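Malonate decarboxylase subunit alpha (Acinetobacter baumannii ATCC 17978, PDB 6MPR) probably exchanges the acetyl group on the acyl carrier protein of malonate decarboxylase for malonyl, a step in the decarboxylation of malonate to acetate. Local coordinates at residues V245-A250 and T535-E540; M249-I254 and P282-S287. All coordinates share one frame; numbering follows the deposited sequence.

Interaction 1: V245-A250 and T535-E540; sequences VHVLMA and TDATRE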
ATOM      1  N   VAL A 245      17.992 -31.270   0.052  1.00 19.45           N
ATOM      2  CA  VAL A 245      17.876 -30.328  -1.064  1.00 22.45           C
ATOM      3  C   VAL A 245      17.390 -28.961  -0.576  1.00 21.48           C
ATOM      4  O   VAL A 245      17.829 -27.914  -1.076  1.00 16.08           O
ATOM      5  CB  VAL A 245      16.960 -30.904  -2.170  1.00 23.62           C
ATOM      6  CG1 VAL A 245      15.528 -31.113  -1.668  1.00 18.52           C
ATOM      7  CG2 VAL A 245      16.956 -29.989  -3.396  1.00 27.20           C
ATOM      8  N   HIS A 246      16.470 -28.942   0.402  1.00 17.08           N
ATOM      9  CA  HIS A 246      16.012 -27.664   0.950  1.00 17.32           C
ATOM     10  C   HIS A 246      17.152 -26.943   1.654  1.00 20.62           C
ATOM     11  O   HIS A 246      17.286 -25.719   1.541  1.00 17.64           O
ATOM     12  CB  HIS A 246      14.854 -27.874   1.923  1.00 17.53           C
ATOM     13  CG  HIS A 246      13.666 -28.567   1.327  1.00 19.03           C
ATOM     14  ND1 HIS A 246      13.067 -29.651   1.927  1.00 20.91           N
ATOM     15  CD2 HIS A 246      12.962 -28.327   0.195  1.00 24.16           C
ATOM     16  CE1 HIS A 246      12.045 -30.053   1.192  1.00 21.68           C
ATOM     17  NE2 HIS A 246      11.958 -29.263   0.137  1.00 22.61           N
ATOM     18  N   VAL A 247      17.970 -27.691   2.396  1.00 15.29           N
ATOM     19  CA  VAL A 247      19.119 -27.117   3.095  1.00 18.16           C
ATOM     20  C   VAL A 247      20.135 -26.552   2.106  1.00 15.49           C
ATOM     21  O   VAL A 247      20.669 -25.456   2.303  1.00 15.16           O
ATOM     22  CB  VAL A 247      19.754 -28.179   4.008  1.00 21.18           C
ATOM     23  CG1 VAL A 247      21.042 -27.654   4.641  1.00 17.75           C
ATOM     24  CG2 VAL A 247      18.756 -28.641   5.061  1.00 19.83           C
ATOM     25  N   LEU A 248      20.421 -27.295   1.034  1.00 16.11           N
ATOM     26  CA  LEU A 248      21.357 -26.822   0.013  1.00 18.44           C
ATOM     27  C   LEU A 248      20.891 -25.499  -0.587  1.00 15.73           C
ATOM     28  O   LEU A 248      21.667 -24.543  -0.703  1.00 15.63           O
ATOM     29  CB  LEU A 248      21.519 -27.886  -1.078  1.00 19.20           C
ATOM     30  CG  LEU A 248      22.458 -27.606  -2.259  1.00 17.68           C
ATOM     31  CD1 LEU A 248      23.896 -27.437  -1.808  1.00 21.67           C
ATOM     32  CD2 LEU A 248      22.345 -28.742  -3.311  1.00 18.50           C
ATOM     33  N   MET A 249      19.620 -25.425  -0.967  1.00 15.32           N
ATOM     34  CA  MET A 249      19.094 -24.194  -1.543  1.00 14.99           C
ATOM     35  C   MET A 249      19.107 -23.061  -0.523  1.00 16.70           C
ATOM     36  O   MET A 249      19.390 -21.909  -0.873  1.00 14.53           O
ATOM     37  CB  MET A 249      17.684 -24.449  -2.084  1.00 14.49           C
ATOM     38  CG  MET A 249      17.690 -25.357  -3.319  1.00 15.21           C
ATOM     39  SD  MET A 249      16.043 -25.926  -3.744  1.00 24.09           S
ATOM     40  CE  MET A 249      15.312 -24.418  -4.346  1.00 19.69           C
ATOM     41  N   ALA A 250      18.822 -23.377   0.746  1.00 13.87           N
ATOM     42  CA  ALA A 250      18.875 -22.369   1.805  1.00 13.35           C
ATOM     43  C   ALA A 250      20.296 -21.843   2.008  1.00 14.77           C
ATOM     44  O   ALA A 250      20.493 -20.640   2.222  1.00 13.60           O
ATOM     45  CB  ALA A 250      18.325 -22.962   3.102  1.00 13.23           C
ATOM     46  N   THR A 535      27.620 -32.209  -0.025  1.00 31.88           N
ATOM     47  CA  THR A 535      27.626 -33.097   1.133  1.00 35.94           C
ATOM     48  C   THR A 535      27.581 -32.351   2.462  1.00 33.47           C
ATOM     49  O   THR A 535      27.360 -32.988   3.498  1.00 33.40           O
ATOM     50  CB  THR A 535      28.860 -33.998   1.104  1.00 41.63           C
ATOM     51  OG1 THR A 535      30.034 -33.210   1.334  1.00 47.47           O
ATOM     52  CG2 THR A 535      28.976 -34.680  -0.242  1.00 41.30           C
ATOM     53  N   ASP A 536      27.803 -31.038   2.475  1.00 35.44           N
ATOM     54  CA  ASP A 536      27.624 -30.279   3.706  1.00 36.94           C
ATOM     55  C   ASP A 536      26.177 -29.865   3.941  1.00 34.61           C
ATOM     56  O   ASP A 536      25.845 -29.428   5.048  1.00 28.68           O
ATOM     57  CB  ASP A 536      28.525 -29.044   3.688  1.00 44.57           C
ATOM     58  CG  ASP A 536      29.998 -29.403   3.740  1.00 54.69           C
ATOM     59  OD1 ASP A 536      30.334 -30.437   4.354  1.00 56.91           O
ATOM     60  OD2 ASP A 536      30.819 -28.655   3.169  1.00 54.66           O
ATOM     61  N   ALA A 537      25.314 -30.007   2.940  1.00 25.19           N
ATOM     62  CA  ALA A 537      23.919 -29.589   3.033  1.00 29.47           C
ATOM     63  C   ALA A 537      23.097 -30.754   3.567  1.00 31.77           C
ATOM     64  O   ALA A 537      22.505 -31.523   2.809  1.00 34.09           O
ATOM     65  CB  ALA A 537      23.418 -29.117   1.675  1.00 27.99           C
ATOM     66  N   THR A 538      23.046 -30.880   4.895  1.00 28.68           N
ATOM     67  CA  THR A 538      22.370 -31.992   5.547  1.00 23.70           C
ATOM     68  C   THR A 538      21.424 -31.454   6.613  1.00 21.29           C
ATOM     69  O   THR A 538      21.502 -30.289   7.015  1.00 20.02           O
ATOM     70  CB  THR A 538      23.371 -32.972   6.188  1.00 24.98           C
ATOM     71  OG1 THR A 538      23.968 -32.354   7.332  1.00 26.56           O
ATOM     72  CG2 THR A 538      24.476 -33.366   5.203  1.00 30.12           C
ATOM     73  N   ARG A 539      20.531 -32.329   7.092  1.00 23.06           N
ATOM     74  CA  ARG A 539      19.634 -31.958   8.183  1.00 19.79           C
ATOM     75  C   ARG A 539      20.377 -31.656   9.482  1.00 23.67           C
ATOM     76  O   ARG A 539      19.806 -31.011  10.367  1.00 19.02           O
ATOM     77  CB  ARG A 539      18.603 -33.064   8.420  1.00 20.34           C
ATOM     78  CG  ARG A 539      17.591 -33.241   7.288  1.00 22.54           C
ATOM     79  CD  ARG A 539      16.645 -34.402   7.583  1.00 26.10           C
ATOM     80  NE  ARG A 539      16.227 -34.394   8.984  1.00 27.18           N
ATOM     81  CZ  ARG A 539      15.241 -33.644   9.473  1.00 26.44           C
ATOM     82  NH1 ARG A 539      14.551 -32.843   8.673  1.00 20.64           N
ATOM     83  NH2 ARG A 539      14.943 -33.699  10.766  1.00 22.71           N
ATOM     84  N   GLU A 540      21.629 -32.101   9.629  1.00 22.00           N
ATOM     85  CA  GLU A 540      22.371 -31.744  10.836  1.00 29.43           C
ATOM     86  C   GLU A 540      22.598 -30.240  10.949  1.00 27.97           C
ATOM     87  O   GLU A 540      22.866 -29.744  12.051  1.00 21.81           O
ATOM     88  CB  GLU A 540      23.705 -32.491  10.879  1.00 30.00           C
ATOM     89  CG  GLU A 540      23.570 -33.936  11.330  1.00 34.18           C
ATOM     90  CD  GLU A 540      22.902 -34.056  12.694  1.00 48.96           C
ATOM     91  OE1 GLU A 540      23.480 -33.572  13.696  1.00 56.71           O
ATOM     92  OE2 GLU A 540      21.790 -34.621  12.762  1.00 52.13           O
TER
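An inverse gamma turn centred on Ala537 presses its methyl group onto the flank of helix 244-261, between the side chains of Val247 and Leu248. The tightest approach is to the helix backbone itself: Ala537 CB stands 3.5 Å from Leu248 CA. Ala537 CB also lies 3.6 Å from Leu248 CB, and Leu248 CD1 approaches Ala537 CB at 3.9 Å. Leu248 thus meets the turn with the base of its side chain and one terminal branch. Its neighbour Val247 points at the loop and works with both branches. Anti to the backbone N (chi1 174°), Val247 CG1 reaches Thr538 O at 3.6 Å, while Val247 CG2 comes within 3.8 Å of Thr538 O. The valine also touches the turn, Val247 CG1 lying 3.8 Å from Ala537 CA. The example illustrates how an irregular connection with short 3-10 segments, here between strand 524-525 and helix 547-553, can cover a helix through van der Waals contacts, the turn presenting a small residue that permits close approach. Further along the loop the chemistry turns polar: Arg539 NH1 bonds to the carbonyl oxygens of Pro239 and Ile242, just ahead of the helix, and NH2 to that of Lys545.

Interaction 2: M249-I254 and P282-S287; sequences MAMMAI and PTYGES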
ATOM      1  N   MET A 249      19.620 -25.425  -0.967  1.00 15.32           N
ATOM      2  CA  MET A 249      19.094 -24.194  -1.543  1.00 14.99           C
ATOM      3  C   MET A 249      19.107 -23.061  -0.523  1.00 16.70           C
ATOM      4  O   MET A 249      19.390 -21.909  -0.873  1.00 14.53           O
ATOM      5  CB  MET A 249      17.684 -24.449  -2.084  1.00 14.49           C
ATOM      6  CG  MET A 249      17.690 -25.357  -3.319  1.00 15.21           C
ATOM      7  SD  MET A 249      16.043 -25.926  -3.744  1.00 24.09           S
ATOM      8  CE  MET A 249      15.312 -24.418  -4.346  1.00 19.69           C
ATOM      9  N   ALA A 250      18.822 -23.377   0.746  1.00 13.87           N
ATOM     10  CA  ALA A 250      18.875 -22.369   1.805  1.00 13.35           C
ATOM     11  C   ALA A 250      20.296 -21.843   2.008  1.00 14.77           C
ATOM     12  O   ALA A 250      20.493 -20.640   2.222  1.00 13.60           O
ATOM     13  CB  ALA A 250      18.325 -22.962   3.102  1.00 13.23           C
ATOM     14  N   MET A 251      21.300 -22.722   1.936  1.00 14.34           N
ATOM     15  CA  MET A 251      22.685 -22.263   2.026  1.00 14.70           C
ATOM     16  C   MET A 251      23.023 -21.295   0.897  1.00 14.67           C
ATOM     17  O   MET A 251      23.669 -20.264   1.123  1.00 14.59           O
ATOM     18  CB  MET A 251      23.650 -23.452   1.994  1.00 15.54           C
ATOM     19  CG  MET A 251      23.683 -24.281   3.274  1.00 19.82           C
ATOM     20  SD  MET A 251      24.460 -25.887   2.998  1.00 18.57           S
ATOM     21  CE  MET A 251      26.173 -25.557   3.424  1.00 17.32           C
ATOM     22  N   MET A 252      22.621 -21.626  -0.331  1.00 14.83           N
ATOM     23  CA  MET A 252      22.890 -20.743  -1.463  1.00 17.35           C
ATOM     24  C   MET A 252      22.140 -19.417  -1.347  1.00 14.89           C
ATOM     25  O   MET A 252      22.679 -18.368  -1.723  1.00 15.45           O
ATOM     26  CB  MET A 252      22.542 -21.465  -2.763  1.00 16.62           C
ATOM     27  CG  MET A 252      23.480 -22.643  -3.034  1.00 19.16           C
ATOM     28  SD  MET A 252      23.358 -23.247  -4.732  1.00 21.88           S
ATOM     29  CE  MET A 252      21.793 -24.116  -4.680  1.00 17.49           C
ATOM     30  N   ALA A 253      20.897 -19.435  -0.844  1.00 13.57           N
ATOM     31  CA  ALA A 253      20.190 -18.184  -0.593  1.00 12.92           C
ATOM     32  C   ALA A 253      20.955 -17.294   0.381  1.00 14.71           C
ATOM     33  O   ALA A 253      21.061 -16.082   0.172  1.00 12.65           O
ATOM     34  CB  ALA A 253      18.777 -18.460  -0.064  1.00 15.18           C
ATOM     35  N   ILE A 254      21.485 -17.871   1.456  1.00 15.52           N
ATOM     36  CA  ILE A 254      22.129 -17.057   2.488  1.00 12.95           C
ATOM     37  C   ILE A 254      23.443 -16.491   1.982  1.00 16.90           C
ATOM     38  O   ILE A 254      23.738 -15.302   2.144  1.00 15.44           O
ATOM     39  CB  ILE A 254      22.337 -17.882   3.766  1.00 14.41           C
ATOM     40  CG1 ILE A 254      20.982 -18.183   4.398  1.00 13.59           C
ATOM     41  CG2 ILE A 254      23.282 -17.139   4.717  1.00 13.37           C
ATOM     42  CD1 ILE A 254      21.000 -19.201   5.529  1.00 15.13           C
ATOM     43  N   PRO A 282      20.997 -19.681  12.416  1.00 17.13           N
ATOM     44  CA  PRO A 282      21.807 -19.742  13.641  1.00 17.24           C
ATOM     45  C   PRO A 282      22.938 -20.753  13.592  1.00 17.93           C
ATOM     46  O   PRO A 282      23.723 -20.824  14.548  1.00 16.42           O
ATOM     47  CB  PRO A 282      20.780 -20.131  14.725  1.00 23.06           C
ATOM     48  CG  PRO A 282      19.428 -19.870  14.105  1.00 15.33           C
ATOM     49  CD  PRO A 282      19.625 -20.162  12.661  1.00 16.57           C
ATOM     50  N   THR A 283      23.042 -21.551  12.531  1.00 17.16           N
ATOM     51  CA  THR A 283      24.117 -22.529  12.391  1.00 18.46           C
ATOM     52  C   THR A 283      25.011 -22.151  11.216  1.00 17.91           C
ATOM     53  O   THR A 283      26.127 -21.672  11.416  1.00 17.91           O
ATOM     54  CB  THR A 283      23.551 -23.938  12.209  1.00 19.97           C
ATOM     55  OG1 THR A 283      22.619 -23.934  11.122  1.00 17.40           O
ATOM     56  CG2 THR A 283      22.843 -24.406  13.473  1.00 20.68           C
ATOM     57  N   TYR A 284      24.535 -22.330   9.985  1.00 19.48           N
ATOM     58  CA  TYR A 284      25.328 -21.940   8.825  1.00 20.10           C
ATOM     59  C   TYR A 284      25.556 -20.432   8.791  1.00 20.52           C
ATOM     60  O   TYR A 284      26.671 -19.969   8.524  1.00 22.45           O
ATOM     61  CB  TYR A 284      24.632 -22.417   7.555  1.00 20.66           C
ATOM     62  CG  TYR A 284      25.359 -22.071   6.282  1.00 15.46           C
ATOM     63  CD1 TYR A 284      26.605 -22.617   6.006  1.00 16.22           C
ATOM     64  CD2 TYR A 284      24.778 -21.229   5.334  1.00 20.25           C
ATOM     65  CE1 TYR A 284      27.268 -22.314   4.820  1.00 19.93           C
ATOM     66  CE2 TYR A 284      25.432 -20.920   4.149  1.00 18.29           C
ATOM     67  CZ  TYR A 284      26.674 -21.462   3.901  1.00 21.63           C
ATOM     68  OH  TYR A 284      27.321 -21.156   2.723  1.00 20.84           O
ATOM     69  N   GLY A 285      24.517 -19.646   9.079  1.00 18.19           N
ATOM     70  CA  GLY A 285      24.695 -18.208   9.112  1.00 15.54           C
ATOM     71  C   GLY A 285      25.697 -17.780  10.163  1.00 16.72           C
ATOM     72  O   GLY A 285      26.522 -16.896   9.923  1.00 19.40           O
ATOM     73  N   GLU A 286      25.651 -18.417  11.337  1.00 18.73           N
ATOM     74  CA  GLU A 286      26.615 -18.121  12.397  1.00 18.79           C
ATOM     75  C   GLU A 286      28.038 -18.471  11.977  1.00 23.27           C
ATOM     76  O   GLU A 286      28.984 -17.733  12.280  1.00 21.27           O
ATOM     77  CB  GLU A 286      26.226 -18.879  13.669  1.00 20.34           C
ATOM     78  CG  GLU A 286      27.236 -18.805  14.805  1.00 22.00           C
ATOM     79  CD  GLU A 286      27.431 -17.407  15.335  1.00 33.14           C
ATOM     80  OE1 GLU A 286      28.520 -17.150  15.897  1.00 35.68           O
ATOM     81  OE2 GLU A 286      26.508 -16.568  15.195  1.00 23.43           O
ATOM     82  N   SER A 287      28.210 -19.593  11.278  1.00 18.63           N
ATOM     83  CA  SER A 287      29.530 -19.987  10.802  1.00 20.50           C
ATOM     84  C   SER A 287      30.117 -18.993   9.801  1.00 19.48           C
ATOM     85  O   SER A 287      31.347 -18.918   9.673  1.00 22.15           O
ATOM     86  CB  SER A 287      29.458 -21.379  10.169  1.00 23.24           C
ATOM     87  OG  SER A 287      28.973 -21.291   8.839  1.00 24.12           O
TER
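The ring of Tyr284 carries Met251 over one face and has Ile254 at its edge. Met251 CG sits almost above the ring centre, 3.9 Å from the centroid of the Tyr284 ring and 13° off the normal, a CH-pi contact. From there the methionine chain, bent at chi3 (93°), rises and returns: Met251 SD stands 4.9 Å from the centroid of the Tyr284 ring in a Met-aromatic contact, and Met251 CE comes down over the same face to 3.7 Å from Tyr284 CE1. Methylene and methyl therefore rest on different parts of one face, with the sulfur bridging them farther out, and the two side chains cross at about a right angle. Near the ring plane, Ile254 CD1 approaches Tyr284 CD2 at 4.3 Å, a looser touch. Tyr284 CG is anti to the backbone N (chi1 180°), which carries the ring toward the backbone of helix 244-261, where Met251 O lies 3.6 Å from Tyr284 CE2. In the last turn of helix 272-287, Ser287 OG donates a hydrogen bond to Tyr284 O at 2.7 Å. Ile532, from the loop after strand 524-525, also touches Tyr284. Helix 272-287 connects the parallel neighbouring strands 265-268 and 297-299 as the helix of a beta-alpha-beta crossover, and helix 244-261, just before strand 265-268, packs against its end through the tyrosine ring.

Overall arrangement
Both contacts use helix 244-261, and their centres lie about 9 Å apart. Interaction 1 sets a loop from near the end of the chain against the helix, whereas interaction 2 joins it to a helix that follows soon after in sequence. Each is mainly buried, although Thr538 in the first and Tyr284 in the second remain partly exposed. Their chemistry differs with the partner: in interaction 1 short aliphatic groups meet the turn of a loop closely, while in interaction 2, helix against helix, a long methionine side chain, bent at its end, spreads over an aromatic face. Ala537 CB lies 3.6 Å from Met251 SD, so Met251 touches both the ring of Tyr284 and the methyl of Ala537, linking the two contacts.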